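Local coordinates for uncharacterized protein (Acinetobacter baumannii, PDB 5D66) that is of unknown function but folds as an ankyrin repeat domain, a scaffold that commonly serves in protein-protein recognition, at residues G113-E116 against T117-L121. Sequence-based numbering, arbitrary orientation.
Sequences GHVE and TVRTL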
ATOM      1  N   GLY A 113       7.314  -0.392   7.844  1.00  5.75           N
ATOM      2  CA  GLY A 113       7.705  -1.597   8.547  1.00  6.56           C
ATOM      3  C   GLY A 113       6.633  -2.627   8.629  1.00  5.51           C
ATOM      4  O   GLY A 113       6.665  -3.473   9.525  1.00  7.19           O
ATOM      5  N   HIS A 114       5.685  -2.653   7.683  1.00  5.29           N
ATOM      6  CA  HIS A 114       4.555  -3.580   7.715  1.00  5.71           C
ATOM      7  C   HIS A 114       4.978  -4.887   6.994  1.00  5.32           C
ATOM      8  O   HIS A 114       4.787  -5.020   5.795  1.00  5.40           O
ATOM      9  CB  HIS A 114       3.315  -2.975   6.996  1.00  6.36           C
ATOM     10  CG  HIS A 114       2.760  -1.740   7.599  1.00  8.18           C
ATOM     11  ND1 HIS A 114       2.597  -1.551   8.944  1.00 11.45           N
ATOM     12  CD2 HIS A 114       2.292  -0.612   6.994  1.00  9.22           C
ATOM     13  CE1 HIS A 114       1.992  -0.384   9.156  1.00 12.41           C
ATOM     14  NE2 HIS A 114       1.845   0.220   7.990  1.00 11.08           N
ATOM     15  N   VAL A 115       5.594  -5.784   7.761  1.00  5.55           N
ATOM     16  CA  VAL A 115       6.273  -6.921   7.155  1.00  5.67           C
ATOM     17  C   VAL A 115       5.303  -7.814   6.336  1.00  5.48           C
ATOM     18  O   VAL A 115       5.602  -8.181   5.203  1.00  5.33           O
ATOM     19  CB  VAL A 115       7.011  -7.784   8.230  1.00  6.07           C
ATOM     20  CG1 VAL A 115       7.692  -8.998   7.605  1.00  6.92           C
ATOM     21  CG2 VAL A 115       8.035  -6.984   8.984  1.00  6.66           C
ATOM     22  N   GLU A 116       4.169  -8.172   6.931  0.70  5.96           N
ATOM     23  CA  GLU A 116       3.258  -9.104   6.246  0.70  6.18           C
ATOM     24  C   GLU A 116       2.623  -8.430   5.028  0.70  5.64           C
ATOM     25  O   GLU A 116       2.366  -9.094   4.031  0.70  6.19           O
ATOM     26  CB  GLU A 116       2.179  -9.664   7.173  0.70  7.12           C
ATOM     27  CG  GLU A 116       2.745 -10.509   8.288  0.70  7.79           C
ATOM     28  CD  GLU A 116       3.678 -11.552   7.796  0.70 10.06           C
ATOM     29  OE1 GLU A 116       3.370 -12.260   6.825  0.70 11.10           O
ATOM     30  OE2 GLU A 116       4.789 -11.669   8.329  0.70 14.71           O
ATOM     31  N   THR A 117       2.422  -7.119   5.087  1.00  5.40           N
ATOM     32  CA  THR A 117       1.911  -6.373   3.926  1.00  5.36           C
ATOM     33  C   THR A 117       2.961  -6.377   2.789  1.00  5.52           C
ATOM     34  O   THR A 117       2.632  -6.624   1.633  1.00  5.11           O
ATOM     35  CB  THR A 117       1.547  -4.978   4.309  1.00  5.91           C
ATOM     36  OG1 THR A 117       0.513  -4.994   5.304  1.00  7.34           O
ATOM     37  CG2 THR A 117       1.044  -4.179   3.142  1.00  5.68           C
ATOM     38  N   VAL A 118       4.232  -6.159   3.128  1.00  4.81           N
ATOM     39  CA  VAL A 118       5.308  -6.281   2.174  1.00  5.14           C
ATOM     40  C   VAL A 118       5.331  -7.687   1.532  1.00  4.90           C
ATOM     41  O   VAL A 118       5.388  -7.819   0.317  1.00  5.03           O
ATOM     42  CB  VAL A 118       6.668  -5.906   2.812  1.00  5.16           C
ATOM     43  CG1 VAL A 118       7.840  -6.359   1.909  1.00  5.68           C
ATOM     44  CG2 VAL A 118       6.716  -4.438   3.110  1.00  5.06           C
ATOM     45  N   ARG A 119       5.272  -8.697   2.385  0.80  4.96           N
ATOM     46  CA  ARG A 119       5.282 -10.078   1.887  0.80  5.36           C
ATOM     47  C   ARG A 119       4.137 -10.286   0.866  0.80  4.99           C
ATOM     48  O   ARG A 119       4.335 -10.865  -0.196  0.80  5.61           O
ATOM     49  CB  ARG A 119       5.198 -11.064   3.064  0.80  5.79           C
ATOM     50  CG  ARG A 119       5.500 -12.473   2.688  0.80  7.19           C
ATOM     51  CD  ARG A 119       5.187 -13.486   3.832  0.80  8.19           C
ATOM     52  NE  ARG A 119       5.552 -13.099   5.216  0.80  9.68           N
ATOM     53  CZ  ARG A 119       6.800 -13.077   5.707  0.80 11.04           C
ATOM     54  NH1 ARG A 119       7.820 -13.526   5.007  0.80 11.07           N
ATOM     55  NH2 ARG A 119       7.002 -12.651   6.943  0.80 12.21           N
ATOM     56  N   THR A 120       2.966  -9.855   1.235  1.00  4.98           N
ATOM     57  CA  THR A 120       1.758  -9.993   0.441  1.00  5.43           C
ATOM     58  C   THR A 120       1.878  -9.289  -0.891  1.00  4.83           C
ATOM     59  O   THR A 120       1.484  -9.843  -1.941  1.00  5.96           O
ATOM     60  CB  THR A 120       0.564  -9.501   1.244  1.00  6.46           C
ATOM     61  OG1 THR A 120       0.374 -10.350   2.419  1.00  7.91           O
ATOM     62  CG2 THR A 120      -0.745  -9.506   0.456  1.00  7.82           C
ATOM     63  N   LEU A 121       2.351  -8.059  -0.882  1.00  4.58           N
ATOM     64  CA  LEU A 121       2.503  -7.280  -2.098  1.00  4.77           C
ATOM     65  C   LEU A 121       3.569  -7.815  -3.025  1.00  4.37           C
ATOM     66  O   LEU A 121       3.404  -7.791  -4.230  1.00  5.30           O
ATOM     67  CB  LEU A 121       2.689  -5.809  -1.758  1.00  4.76           C
ATOM     68  CG  LEU A 121       1.434  -5.130  -1.148  1.00  5.31           C
ATOM     69  CD1 LEU A 121       1.849  -3.759  -0.610  1.00  5.98           C
ATOM     70  CD2 LEU A 121       0.338  -4.953  -2.112  1.00  6.15           C
TER
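In the conformer described, Glu-116 and Arg-119, one turn apart on the exposed side of helix 115-124, form a side-on, two-pronged salt bridge; since both side chains have a second conformer, the bridge may not be permanent. Arg-119 NE donates to Glu-116 OE1 at 2.8 Å and Arg-119 NH2 to Glu-116 OE2, also at 2.8 Å, both nearly straight and both on the syn side of the carboxylate oxygens. The acceptors lie almost in the guanidinium plane, whereas the carboxylate is turned by 26° against it. Glu-116 bends at chi2 (-51°) and Arg-119 at chi3 (-41°), which brings the two ends together. Val-115 CG1 approaches Arg-119 NH2 obliquely, at 3.8 Å. On the backbone of the same turn, Glu-116 O accepts two bonds from opposite faces of its carbonyl plane, from Thr-120 N and from Thr-120 OG1 (2.9 Å). The hydroxyl sits beside its own backbone N and has a weak further bond with Arg-86. Helices 106-111 and 115-124 are joined by a tight turn within the ankyrin repeat array: Gly-113 ends the first in a Schellman motif and His-114 takes the N-cap position of the second. Val-118 N bonds to His-114 O at 3.0 Å, while His-114 CB packs against Thr-117 CB at 3.8 Å. Further out, Val-118 leans on helix 106-111, Thr-117 and Thr-120 touch helix 82-90, and Val-115 meets helix 150-162, whose Asn-151 donates its side-chain amide to Gly-113 O.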